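Local coordinates for protein sulfoquinovosidase (PDB 5AEG) that hydrolyses sulfoquinovosyl diacylglycerides and simpler sulfoquinovosides, releasing the sulfoquinovose that Escherichia coli degrades by sulfoglycolysis, at residues A[184-189]-A[241-246]; A[247-252]-A[465-470]; A[251-256]-A[531-536]; A[393-396]-A[401-404]; A[574-579]-A[584-589]. All coordinates share one frame; numbering follows the deposited sequence.

In the fold
From the N terminus, contact 1 comes first: it closes a loop of 51 residues and sets helix 232-243 against the N-terminal β-domain. The chain then enters the catalytic barrel, where contacts 2 and 3 start from overlapping segments that share Asp251 and Trp252. From this common start contact 2 closes at 465-470 and contact 3 further on, at 531-536; both lie at the strands' N-terminal ends. Contact 4, a short helix-to-strand return, nests inside both. Contact 5 follows them in series, joining helix 569-582 to the start of the C-terminal β-domain. It meets contact 1 through Gln246 and Asn579, contact 2 through Leu249 and Val576, and contact 3 through Tyr254.

Contact 1: A[184-189]-A[241-246]; sequences QPTFVS and ALLGRQ
Gln184 reaches out to Leu243, the two side chains approaching from opposite directions until Gln184 NE2 lies 3.7 Å from Leu243 CD1. With CG anti to the backbone N (chi1 -168°) and the chain extended beyond it, the amide is carried to the last turn of helix 232-243. A glutamine suits this place because both ends of its amide are used: NE2 donates to Thr186 OG1 at 2.9 Å, nearly straight at 167° and in the amide plane, while OE1 bonds to Gln462 NE2. Replacing it with a leucine would probably cost Thr186 OG1 its amide donor and leave Gln462 NE2 without this acceptor. Pro185 is the centre of an inverse gamma turn, with a weak bond of 2.9 Å from Thr186 N to Gln184 O, and here the chain turns a corner into strand 186-189 of the galactose mutarotase-like β-domain that precedes the barrel in family 31 glycosidases. Thr186 offers a methyl to the leucine, CG2 standing 4.4 Å from Leu243 CD1, and its hydroxyl also bonds to His196 of the neighbouring strand. From Phe187 onward the strand leaves the helix behind, and its backbone pairs with Cys195 on strand 193-197 and Tyr130 on strand 129-133.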
# COMPACT_ATOMS: atom_id res chain seq x y z
N GLN A 184 -4.64 6.37 -3.53
CA GLN A 184 -5.84 5.89 -4.20
C GLN A 184 -6.94 6.95 -3.97
O GLN A 184 -7.06 7.47 -2.88
CB GLN A 184 -6.31 4.53 -3.68
CG GLN A 184 -7.40 3.94 -4.62
CD GLN A 184 -7.77 2.54 -4.32
OE1 GLN A 184 -6.90 1.67 -4.32
NE2 GLN A 184 -9.03 2.28 -4.09
N PRO A 185 -7.81 7.22 -5.02
CA PRO A 185 -8.84 8.27 -4.92
C PRO A 185 -10.12 7.73 -4.30
O PRO A 185 -11.17 7.71 -4.94
CB PRO A 185 -9.01 8.73 -6.38
CG PRO A 185 -8.74 7.50 -7.13
CD PRO A 185 -7.57 6.84 -6.41
N THR A 186 -10.00 7.29 -3.04
CA THR A 186 -11.03 6.49 -2.32
C THR A 186 -10.86 6.89 -0.85
O THR A 186 -9.74 6.89 -0.34
CB THR A 186 -10.76 5.00 -2.46
OG1 THR A 186 -10.71 4.66 -3.84
CG2 THR A 186 -11.83 4.18 -1.78
N PHE A 187 -11.94 7.32 -0.17
CA PHE A 187 -11.85 7.73 1.22
C PHE A 187 -13.14 7.33 1.96
O PHE A 187 -14.17 6.99 1.32
CB PHE A 187 -11.48 9.22 1.43
CG PHE A 187 -12.51 10.22 1.02
CD1 PHE A 187 -12.54 10.72 -0.28
CD2 PHE A 187 -13.50 10.67 1.91
CE1 PHE A 187 -13.46 11.68 -0.64
CE2 PHE A 187 -14.43 11.57 1.50
CZ PHE A 187 -14.40 12.08 0.24
N VAL A 188 -12.99 7.25 3.26
CA VAL A 188 -14.07 6.99 4.25
C VAL A 188 -14.20 8.19 5.12
O VAL A 188 -13.24 8.70 5.71
CB VAL A 188 -13.75 5.79 5.12
CG1 VAL A 188 -14.67 5.62 6.30
CG2 VAL A 188 -13.85 4.58 4.29
N SER A 189 -15.45 8.59 5.35
CA SER A 189 -15.75 9.66 6.28
C SER A 189 -16.44 9.06 7.55
O SER A 189 -17.17 8.06 7.45
CB SER A 189 -16.82 10.60 5.61
OG SER A 189 -17.35 11.50 6.62
N ALA A 241 -16.73 -5.15 -1.79
CA ALA A 241 -17.62 -5.68 -2.88
C ALA A 241 -17.45 -4.89 -4.15
O ALA A 241 -17.50 -5.45 -5.21
CB ALA A 241 -19.10 -5.68 -2.43
N LEU A 242 -17.08 -3.63 -4.02
CA LEU A 242 -16.82 -2.75 -5.15
C LEU A 242 -15.41 -2.94 -5.71
O LEU A 242 -15.22 -3.11 -6.90
CB LEU A 242 -17.02 -1.31 -4.72
CG LEU A 242 -16.72 -0.28 -5.83
CD1 LEU A 242 -17.57 -0.48 -7.07
CD2 LEU A 242 -16.86 1.13 -5.31
N LEU A 243 -14.41 -2.91 -4.86
CA LEU A 243 -13.01 -2.89 -5.34
C LEU A 243 -12.37 -4.23 -5.53
O LEU A 243 -11.41 -4.36 -6.30
CB LEU A 243 -12.16 -2.09 -4.40
CG LEU A 243 -12.56 -0.64 -4.02
CD1 LEU A 243 -11.64 -0.10 -2.90
CD2 LEU A 243 -12.59 0.27 -5.19
N GLY A 244 -12.76 -5.20 -4.71
CA GLY A 244 -12.09 -6.50 -4.70
C GLY A 244 -11.80 -6.97 -3.28
O GLY A 244 -11.66 -6.11 -2.38
N ARG A 245 -11.74 -8.30 -3.10
CA ARG A 245 -11.26 -8.96 -1.90
C ARG A 245 -10.08 -9.83 -2.22
O ARG A 245 -9.98 -10.38 -3.29
CB ARG A 245 -12.34 -9.79 -1.26
CG ARG A 245 -13.43 -8.92 -0.73
CD ARG A 245 -14.59 -9.61 -0.02
NE ARG A 245 -15.65 -8.67 0.31
CZ ARG A 245 -16.94 -8.85 0.06
NH1 ARG A 245 -17.37 -10.00 -0.43
NH2 ARG A 245 -17.78 -7.89 0.32
N GLN A 246 -9.15 -9.94 -1.27
CA GLN A 246 -7.93 -10.69 -1.48
C GLN A 246 -8.17 -12.19 -1.21
O GLN A 246 -9.01 -12.55 -0.45
CB GLN A 246 -6.85 -10.24 -0.46
CG GLN A 246 -6.38 -8.77 -0.64
CD GLN A 246 -7.10 -7.81 0.26
OE1 GLN A 246 -6.97 -7.86 1.49
NE2 GLN A 246 -7.94 -6.93 -0.35

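Contact 2: A[247-252]-A[465-470]; sequences PELPDW and STMMWA
Leu249 lays its two methyls against the end of Met467, with Met467 CE 4.0 Å from Leu249 CD2 and almost as near CD1. The contact belongs to the N-terminal ends of the strands in the (β/α)8 (TIM) barrel: residues 247-252 lead toward the first strand, 257-260, and residues 465-467 run into strand 468-469. In such barrels the catalytic residues sit at the opposite, C-terminal ends. Met467 is bent at chi2 and chi3 (68° and 74°), and the folded chain turns its terminal methyl back to Leu249; an unbranched, flexible methionine can follow such a bent path. Leu249 CD2 also rests 3.9 Å from Thr466 O. Pro247 packs the other end, its ring crossing the Thr466 side chain at about a right angle, with Pro247 CG 3.9 Å from Thr466 CG2. Threonine serves two purposes here, since its methyl meets the proline while OG1 bonds to Phe452 O on barrel strand 451-454. No direct hydrogen bond spans the two segments. Instead one water donates to both backbones, bridging Pro247 O at 2.7 Å and Thr466 O at 2.8 Å.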
# COMPACT_ATOMS: atom_id res chain seq x y z
N PRO A 247 -7.36 -13.02 -1.76
CA PRO A 247 -7.42 -14.44 -1.39
C PRO A 247 -7.00 -14.70 0.02
O PRO A 247 -6.25 -13.90 0.65
CB PRO A 247 -6.42 -15.10 -2.37
CG PRO A 247 -6.19 -14.12 -3.45
CD PRO A 247 -6.36 -12.76 -2.79
N GLU A 248 -7.43 -15.85 0.54
CA GLU A 248 -6.77 -16.43 1.70
C GLU A 248 -5.30 -16.71 1.41
O GLU A 248 -4.94 -17.08 0.32
CB GLU A 248 -7.44 -17.73 2.14
CG GLU A 248 -8.84 -17.49 2.67
CD GLU A 248 -9.55 -18.76 3.14
OE1 GLU A 248 -9.04 -19.87 2.95
OE2 GLU A 248 -10.59 -18.62 3.73
N LEU A 249 -4.44 -16.44 2.42
CA LEU A 249 -3.00 -16.71 2.32
C LEU A 249 -2.71 -18.21 2.31
O LEU A 249 -3.40 -18.99 2.98
CB LEU A 249 -2.26 -16.10 3.52
CG LEU A 249 -2.29 -14.58 3.67
CD1 LEU A 249 -1.62 -14.11 4.96
CD2 LEU A 249 -1.59 -13.93 2.51
N PRO A 250 -1.63 -18.59 1.67
CA PRO A 250 -1.24 -19.99 1.83
C PRO A 250 -0.97 -20.33 3.23
O PRO A 250 -0.42 -19.48 3.98
CB PRO A 250 -0.00 -20.13 1.00
CG PRO A 250 -0.05 -18.99 0.00
CD PRO A 250 -0.80 -17.88 0.67
N ASP A 251 -1.26 -21.58 3.58
CA ASP A 251 -1.10 -22.08 4.94
C ASP A 251 0.32 -21.93 5.49
O ASP A 251 0.52 -21.76 6.66
CB ASP A 251 -1.53 -23.56 5.06
CG ASP A 251 -1.77 -23.96 6.53
OD1 ASP A 251 -2.68 -23.35 7.15
OD2 ASP A 251 -0.97 -24.72 7.07
N TRP A 252 1.30 -21.99 4.60
CA TRP A 252 2.69 -21.99 5.01
C TRP A 252 3.21 -20.58 5.47
O TRP A 252 4.25 -20.47 6.16
CB TRP A 252 3.59 -22.62 3.91
CG TRP A 252 3.51 -21.92 2.58
CD1 TRP A 252 2.74 -22.30 1.53
CD2 TRP A 252 4.23 -20.75 2.16
NE1 TRP A 252 2.96 -21.47 0.49
CE2 TRP A 252 3.85 -20.50 0.84
CE3 TRP A 252 5.22 -19.93 2.76
CZ2 TRP A 252 4.36 -19.44 0.11
CZ3 TRP A 252 5.74 -18.88 2.04
CH2 TRP A 252 5.33 -18.64 0.71
N SER A 465 -3.58 -7.91 -5.71
CA SER A 465 -2.29 -8.09 -4.95
C SER A 465 -2.60 -9.01 -3.77
O SER A 465 -3.42 -8.68 -2.88
CB SER A 465 -1.71 -6.80 -4.44
OG SER A 465 -0.54 -7.07 -3.70
N THR A 466 -1.95 -10.15 -3.70
CA THR A 466 -2.19 -11.07 -2.66
C THR A 466 -1.61 -10.63 -1.29
O THR A 466 -1.97 -11.20 -0.25
CB THR A 466 -1.58 -12.46 -3.01
OG1 THR A 466 -0.25 -12.29 -3.58
CG2 THR A 466 -2.47 -13.16 -4.13
N MET A 467 -0.71 -9.66 -1.30
CA MET A 467 -0.12 -9.12 -0.04
C MET A 467 0.53 -7.83 -0.33
O MET A 467 1.30 -7.74 -1.34
CB MET A 467 0.92 -10.11 0.50
CG MET A 467 1.77 -9.58 1.61
SD MET A 467 0.96 -9.25 3.20
CE MET A 467 0.75 -10.96 3.75
N MET A 468 0.27 -6.81 0.49
CA MET A 468 1.00 -5.58 0.40
C MET A 468 2.18 -5.63 1.39
O MET A 468 2.10 -6.19 2.48
CB MET A 468 0.15 -4.32 0.64
CG MET A 468 -1.09 -4.22 -0.19
SD MET A 468 -0.80 -4.31 -1.94
CE MET A 468 0.39 -3.08 -2.28
N TRP A 469 3.31 -5.01 0.98
CA TRP A 469 4.37 -4.69 1.93
C TRP A 469 4.59 -3.20 1.93
O TRP A 469 4.43 -2.52 0.90
CB TRP A 469 5.63 -5.55 1.83
CG TRP A 469 6.93 -4.92 1.39
CD1 TRP A 469 7.93 -4.41 2.19
CD2 TRP A 469 7.41 -4.81 0.04
NE1 TRP A 469 8.93 -3.94 1.41
CE2 TRP A 469 8.61 -4.12 0.09
CE3 TRP A 469 6.85 -5.12 -1.22
CZ2 TRP A 469 9.35 -3.79 -1.09
CZ3 TRP A 469 7.58 -4.82 -2.36
CH2 TRP A 469 8.78 -4.11 -2.28
N ALA A 470 5.10 -2.71 3.05
CA ALA A 470 5.21 -1.29 3.25
C ALA A 470 6.37 -0.57 2.53
O ALA A 470 6.59 0.59 2.76
CB ALA A 470 5.29 -1.00 4.74
O HOH W 1 -3.90 -13.16 -0.54

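Contact 3: A[251-256]-A[531-536]; sequences DWIYDG and TPMMRT
Ile253 is the tight point of the contact, wedged by its branch methyl CG2 against the 532-533 backbone and the root of Met533. This is the N-terminal side of the TIM barrel, where the approach to strand 257-260 meets the approach to strand 534-536, its neighbour in the closed sheet. Ile253 CG2 lies anti to the backbone N, and its first torsion (chi1 -63°) leaves this methyl facing Pro532 O at 3.4 Å and Met533 CB at 4.1 Å. The β-branched isoleucine fits because its other arm is employed as well: CD1 lies over one face of the Trp252 ring, 3.6 Å above its plane. Pro532 O, pressed by the methyl, is buried with no hydrogen-bond partner in the model. Toward Gly256 the fit loosens; Gly256 O and Met534 O stay 4.1 Å apart, and a single water fills in between the backbones. Glycine suits this position, since at its backbone angles (phi 155°) a CB would jam against the preceding carbonyl. The two chains then draw together into the barrel sheet, Met534 pairing with Thr258. The water accepts from Met534 N at 3.0 Å and also lies 2.7 Å from Gly256 O and 2.8 Å from Ile253 O.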
# COMPACT_ATOMS: atom_id res chain seq x y z
N ASP A 251 -1.26 -21.58 3.58
CA ASP A 251 -1.10 -22.08 4.94
C ASP A 251 0.32 -21.93 5.49
O ASP A 251 0.52 -21.76 6.66
CB ASP A 251 -1.53 -23.56 5.06
CG ASP A 251 -1.77 -23.96 6.53
OD1 ASP A 251 -2.68 -23.35 7.15
OD2 ASP A 251 -0.97 -24.72 7.07
N TRP A 252 1.30 -21.99 4.60
CA TRP A 252 2.69 -21.99 5.01
C TRP A 252 3.21 -20.58 5.47
O TRP A 252 4.25 -20.47 6.16
CB TRP A 252 3.59 -22.62 3.91
CG TRP A 252 3.51 -21.92 2.58
CD1 TRP A 252 2.74 -22.30 1.53
CD2 TRP A 252 4.23 -20.75 2.16
NE1 TRP A 252 2.96 -21.47 0.49
CE2 TRP A 252 3.85 -20.50 0.84
CE3 TRP A 252 5.22 -19.93 2.76
CZ2 TRP A 252 4.36 -19.44 0.11
CZ3 TRP A 252 5.74 -18.88 2.04
CH2 TRP A 252 5.33 -18.64 0.71
N ILE A 253 2.47 -19.53 5.11
CA ILE A 253 2.79 -18.16 5.59
C ILE A 253 2.82 -18.04 7.10
O ILE A 253 3.67 -17.35 7.65
CB ILE A 253 1.82 -17.10 5.01
CG1 ILE A 253 1.96 -17.04 3.48
CG2 ILE A 253 2.16 -15.72 5.60
CD1 ILE A 253 3.23 -16.40 2.95
N TYR A 254 1.99 -18.84 7.77
CA TYR A 254 1.90 -18.83 9.20
C TYR A 254 2.98 -19.62 9.93
O TYR A 254 3.02 -19.62 11.19
CB TYR A 254 0.52 -19.38 9.62
CG TYR A 254 -0.61 -18.72 8.93
CD1 TYR A 254 -1.04 -17.48 9.28
CD2 TYR A 254 -1.32 -19.37 7.94
CE1 TYR A 254 -2.09 -16.86 8.60
CE2 TYR A 254 -2.35 -18.77 7.26
CZ TYR A 254 -2.72 -17.50 7.61
OH TYR A 254 -3.72 -16.91 6.93
N ASP A 255 3.83 -20.33 9.19
CA ASP A 255 4.71 -21.32 9.79
C ASP A 255 6.09 -20.80 10.19
O ASP A 255 6.94 -21.57 10.74
CB ASP A 255 4.83 -22.54 8.91
CG ASP A 255 3.53 -23.25 8.75
OD1 ASP A 255 2.60 -23.10 9.55
OD2 ASP A 255 3.43 -23.95 7.77
N GLY A 256 6.34 -19.52 9.99
CA GLY A 256 7.56 -18.93 10.51
C GLY A 256 8.01 -17.71 9.73
O GLY A 256 7.22 -17.13 9.00
N THR A 531 1.71 -9.32 13.06
CA THR A 531 1.21 -8.96 11.73
C THR A 531 1.01 -10.28 10.99
O THR A 531 1.41 -11.34 11.49
CB THR A 531 2.15 -8.02 10.92
OG1 THR A 531 3.30 -8.75 10.54
CG2 THR A 531 2.50 -6.84 11.69
N PRO A 532 0.37 -10.27 9.79
CA PRO A 532 0.20 -11.55 9.18
C PRO A 532 1.39 -12.21 8.43
O PRO A 532 1.25 -13.34 7.87
CB PRO A 532 -0.98 -11.35 8.20
CG PRO A 532 -1.01 -9.94 7.91
CD PRO A 532 -0.51 -9.23 9.20
N MET A 533 2.55 -11.57 8.40
CA MET A 533 3.68 -12.17 7.67
C MET A 533 4.97 -11.62 8.27
O MET A 533 5.07 -10.43 8.49
CB MET A 533 3.57 -11.86 6.17
CG MET A 533 4.71 -12.43 5.35
SD MET A 533 4.33 -12.27 3.62
CE MET A 533 5.94 -12.67 2.94
N MET A 534 5.92 -12.50 8.50
CA MET A 534 7.23 -12.19 8.99
C MET A 534 8.28 -12.43 7.88
O MET A 534 8.40 -13.57 7.40
CB MET A 534 7.62 -13.07 10.17
CG MET A 534 6.75 -12.80 11.41
SD MET A 534 7.40 -13.57 12.89
CE MET A 534 8.87 -12.60 13.37
N ARG A 535 9.00 -11.38 7.49
CA ARG A 535 9.98 -11.48 6.38
C ARG A 535 11.03 -10.43 6.61
O ARG A 535 10.67 -9.27 6.88
CB ARG A 535 9.31 -11.29 5.01
CG ARG A 535 10.36 -11.34 3.87
CD ARG A 535 9.80 -10.97 2.53
NE ARG A 535 9.13 -9.63 2.55
CZ ARG A 535 9.78 -8.48 2.56
NH1 ARG A 535 11.13 -8.41 2.60
NH2 ARG A 535 9.12 -7.32 2.60
N THR A 536 12.31 -10.84 6.58
CA THR A 536 13.41 -9.94 6.74
C THR A 536 13.96 -9.40 5.41
O THR A 536 13.54 -9.83 4.30
CB THR A 536 14.54 -10.60 7.55
OG1 THR A 536 15.28 -11.47 6.74
CG2 THR A 536 14.01 -11.36 8.77
O HOH W 2 5.61 -15.36 7.71

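Contact 4: A[393-396]-A[401-404]; sequences NMIE and GWMA
Met394 and Trp402 make a Met-aromatic contact, the sulfur of Met394 standing over one face of the indole. They join the end of helix 380-395 to barrel strand 401-404, the return leg of a β-α-β unit of the TIM barrel; the residue right after this strand is the nucleophile Asp405. Met394 SD lies 4.5 Å from the centroid of the five-membered ring of Trp402 and 15° off the ring normal. A thioether is slim and polarisable, well suited to lying on an aromatic face. Apolar contacts supply the rest. Met394 bends at chi3 (69°), bringing its CE 3.4 Å above the indole plane, offset toward the rim, and 3.7 Å from Trp402 CG. Ile395, next on the helix, comes to the edge of the ring rather than its face. Among hydrogen bonds, none links the two segments, but Trp402 NE1 is held by Asn437 OD1 of helix 422-444, which should limit turning of the indole. An alanine in place of Trp402 would probably open a gap beneath the methionine thioether and leave Asn437 without its indole donor. The long reach of the six-membered ring ends at CH2, which touches Ile395 CG1 at 3.7 Å.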
# COMPACT_ATOMS: atom_id res chain seq x y z
N ASN A 393 9.41 -19.02 -15.72
CA ASN A 393 10.68 -18.79 -15.08
C ASN A 393 10.65 -18.80 -13.52
O ASN A 393 11.67 -19.04 -12.89
CB ASN A 393 11.31 -17.50 -15.64
CG ASN A 393 11.68 -17.62 -17.14
OD1 ASN A 393 11.53 -18.63 -17.71
ND2 ASN A 393 12.09 -16.56 -17.73
N MET A 394 9.48 -18.59 -12.93
CA MET A 394 9.32 -18.57 -11.45
C MET A 394 8.42 -19.69 -10.98
O MET A 394 8.81 -20.48 -10.13
CB MET A 394 8.80 -17.21 -10.99
CG MET A 394 9.53 -16.05 -11.71
SD MET A 394 9.05 -14.32 -11.25
CE MET A 394 9.75 -14.51 -9.69
N ILE A 395 7.22 -19.77 -11.51
CA ILE A 395 6.29 -20.79 -11.00
C ILE A 395 6.77 -22.20 -11.33
O ILE A 395 6.83 -23.04 -10.45
CB ILE A 395 4.83 -20.63 -11.55
CG1 ILE A 395 4.24 -19.28 -11.03
CG2 ILE A 395 3.98 -21.79 -11.08
CD1 ILE A 395 2.92 -18.79 -11.60
N GLU A 396 7.15 -22.43 -12.59
CA GLU A 396 7.68 -23.73 -12.98
C GLU A 396 9.01 -24.06 -12.36
O GLU A 396 9.27 -25.21 -12.21
CB GLU A 396 7.67 -23.91 -14.52
CG GLU A 396 6.26 -24.20 -14.99
CD GLU A 396 6.14 -24.35 -16.51
OE1 GLU A 396 7.15 -24.65 -17.20
OE2 GLU A 396 5.00 -24.14 -17.00
N GLY A 401 6.69 -17.91 -4.03
CA GLY A 401 6.30 -16.53 -4.04
C GLY A 401 7.42 -15.67 -4.49
O GLY A 401 8.48 -16.20 -4.87
N TRP A 402 7.19 -14.36 -4.45
CA TRP A 402 8.23 -13.41 -4.86
C TRP A 402 7.82 -12.02 -4.47
O TRP A 402 6.63 -11.77 -4.29
CB TRP A 402 8.48 -13.42 -6.40
CG TRP A 402 7.20 -13.39 -7.25
CD1 TRP A 402 6.51 -12.25 -7.73
CD2 TRP A 402 6.49 -14.50 -7.74
NE1 TRP A 402 5.42 -12.62 -8.43
CE2 TRP A 402 5.39 -13.99 -8.51
CE3 TRP A 402 6.71 -15.89 -7.69
CZ2 TRP A 402 4.46 -14.82 -9.14
CZ3 TRP A 402 5.76 -16.76 -8.36
CH2 TRP A 402 4.66 -16.20 -9.08
N MET A 403 8.80 -11.13 -4.41
CA MET A 403 8.55 -9.74 -4.37
C MET A 403 8.22 -9.34 -5.79
O MET A 403 9.02 -9.63 -6.68
CB MET A 403 9.76 -8.96 -3.85
CG MET A 403 9.66 -7.45 -3.88
SD MET A 403 11.08 -6.54 -3.26
CE MET A 403 10.85 -6.68 -1.49
N ALA A 404 7.05 -8.70 -5.99
CA ALA A 404 6.71 -8.12 -7.30
C ALA A 404 6.83 -6.64 -7.11
O ALA A 404 5.89 -5.93 -6.64
CB ALA A 404 5.30 -8.50 -7.76

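Contact 5: A[574-579]-A[584-589]; sequences EAVALN and LPVMRP
Val586 is one bump of the loop, its CG2 methyl set between Val576 and Asn579 of helix 569-582. This methyl comes within 3.9 Å of Val576 CG2, while the other, CG1, lies 4.2 Å from Ala575 CB. A small alanine suits this spot: the helix comes close here without a longer side chain in the way. Three residues further along the helix, Leu578 and Leu584 meet more loosely, Leu578 CB to Leu584 CD2 at 4.3 Å. That same CD2 methyl sits over one face of the Arg588 guanidinium, 3.3 Å above its plane, and Leu578 CD1 comes to the guanidinium's edge, so the flat group fills the hollow beside the two leucines.

Along one edge of the guanidinium, near its plane, Arg588 NE donates to Pro585 O at 2.7 Å, with an N-H...O angle of 150°, bracing the loop against its own strand, and NH2 donates to a water; NH1 bonds to His593. This water donates hydrogen bonds to Ala575 O and Leu584 O, and thereby links helix and loop where no direct hydrogen bond does. Close by, the backbones approach each other at Asn579, whose CA makes a C-H...O contact of 3.2 Å with Leu584 O. With CG anti to the backbone N (chi1 -171°), the Asn579 amide lies alongside the loop, OD1 3.5 Å from Pro585 CA, while ND2 bonds to Gln246 OE1.

The chain thus folds back from helix 569-582, at the end of the TIM barrel, into strand 587-588, which opens the antiparallel β-sheet of the family 31 C-terminal domain.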
# COMPACT_ATOMS: atom_id res chain seq x y z
N GLU A 574 -8.00 -17.58 10.96
CA GLU A 574 -9.36 -17.12 11.06
C GLU A 574 -9.56 -15.65 10.59
O GLU A 574 -10.50 -15.33 9.83
CB GLU A 574 -9.90 -17.35 12.49
CG GLU A 574 -11.31 -16.74 12.73
CD GLU A 574 -11.73 -16.83 14.20
OE1 GLU A 574 -11.38 -15.98 15.08
OE2 GLU A 574 -12.33 -17.86 14.51
N ALA A 575 -8.69 -14.75 11.07
CA ALA A 575 -8.72 -13.35 10.63
C ALA A 575 -8.54 -13.20 9.13
O ALA A 575 -9.32 -12.47 8.47
CB ALA A 575 -7.73 -12.49 11.43
N VAL A 576 -7.57 -13.92 8.57
CA VAL A 576 -7.33 -13.87 7.11
C VAL A 576 -8.56 -14.39 6.30
O VAL A 576 -8.87 -13.89 5.24
CB VAL A 576 -6.02 -14.59 6.77
CG1 VAL A 576 -5.88 -14.88 5.29
CG2 VAL A 576 -4.84 -13.80 7.33
N ALA A 577 -9.26 -15.40 6.84
CA ALA A 577 -10.47 -15.93 6.20
C ALA A 577 -11.60 -14.87 6.20
O ALA A 577 -12.23 -14.63 5.16
CB ALA A 577 -10.88 -17.28 6.88
N LEU A 578 -11.77 -14.15 7.30
CA LEU A 578 -12.71 -13.00 7.36
C LEU A 578 -12.39 -11.84 6.40
O LEU A 578 -13.30 -11.24 5.74
CB LEU A 578 -12.80 -12.44 8.76
CG LEU A 578 -13.51 -13.42 9.69
CD1 LEU A 578 -13.16 -13.13 11.13
CD2 LEU A 578 -15.07 -13.37 9.50
N ASN A 579 -11.09 -11.58 6.26
CA ASN A 579 -10.67 -10.64 5.24
C ASN A 579 -11.07 -11.03 3.85
O ASN A 579 -11.55 -10.20 3.09
CB ASN A 579 -9.11 -10.44 5.28
CG ASN A 579 -8.68 -9.32 4.37
OD1 ASN A 579 -9.01 -8.13 4.59
ND2 ASN A 579 -7.94 -9.67 3.37
N LEU A 584 -12.99 -7.54 6.07
CA LEU A 584 -12.71 -7.14 7.42
C LEU A 584 -11.16 -7.31 7.59
O LEU A 584 -10.66 -8.43 7.54
CB LEU A 584 -13.37 -8.07 8.40
CG LEU A 584 -13.21 -7.78 9.87
CD1 LEU A 584 -13.59 -6.42 10.34
CD2 LEU A 584 -13.92 -8.82 10.69
N PRO A 585 -10.45 -6.18 7.61
CA PRO A 585 -8.94 -6.34 7.54
C PRO A 585 -8.28 -6.98 8.78
O PRO A 585 -8.80 -6.95 9.89
CB PRO A 585 -8.47 -4.92 7.35
CG PRO A 585 -9.48 -4.10 8.17
CD PRO A 585 -10.83 -4.77 7.81
N VAL A 586 -7.09 -7.53 8.57
CA VAL A 586 -6.38 -8.25 9.64
C VAL A 586 -5.84 -7.30 10.69
O VAL A 586 -5.98 -7.55 11.87
CB VAL A 586 -5.27 -9.17 9.08
CG1 VAL A 586 -4.60 -9.93 10.20
CG2 VAL A 586 -5.91 -10.15 8.10
N MET A 587 -5.26 -6.16 10.27
CA MET A 587 -4.86 -5.17 11.21
C MET A 587 -5.89 -4.06 11.11
O MET A 587 -6.12 -3.51 10.05
CB MET A 587 -3.43 -4.64 10.88
CG MET A 587 -2.39 -5.68 11.05
SD MET A 587 -0.77 -5.30 10.23
CE MET A 587 -0.21 -3.91 11.15
N ARG A 588 -6.52 -3.77 12.26
CA ARG A 588 -7.70 -2.94 12.29
C ARG A 588 -7.55 -1.66 13.09
O ARG A 588 -7.01 -1.66 14.24
CB ARG A 588 -8.85 -3.79 12.93
CG ARG A 588 -9.11 -5.06 12.17
CD ARG A 588 -10.16 -5.98 12.83
NE ARG A 588 -10.17 -7.29 12.25
CZ ARG A 588 -10.95 -8.31 12.66
NH1 ARG A 588 -11.82 -8.15 13.66
NH2 ARG A 588 -10.86 -9.50 12.11
N PRO A 589 -8.16 -0.56 12.61
CA PRO A 589 -8.28 0.66 13.36
C PRO A 589 -9.16 0.35 14.60
O PRO A 589 -10.09 -0.44 14.44
CB PRO A 589 -9.02 1.60 12.39
CG PRO A 589 -8.72 1.04 11.03
CD PRO A 589 -8.68 -0.42 11.23
O HOH W 3 -9.58 -9.96 9.60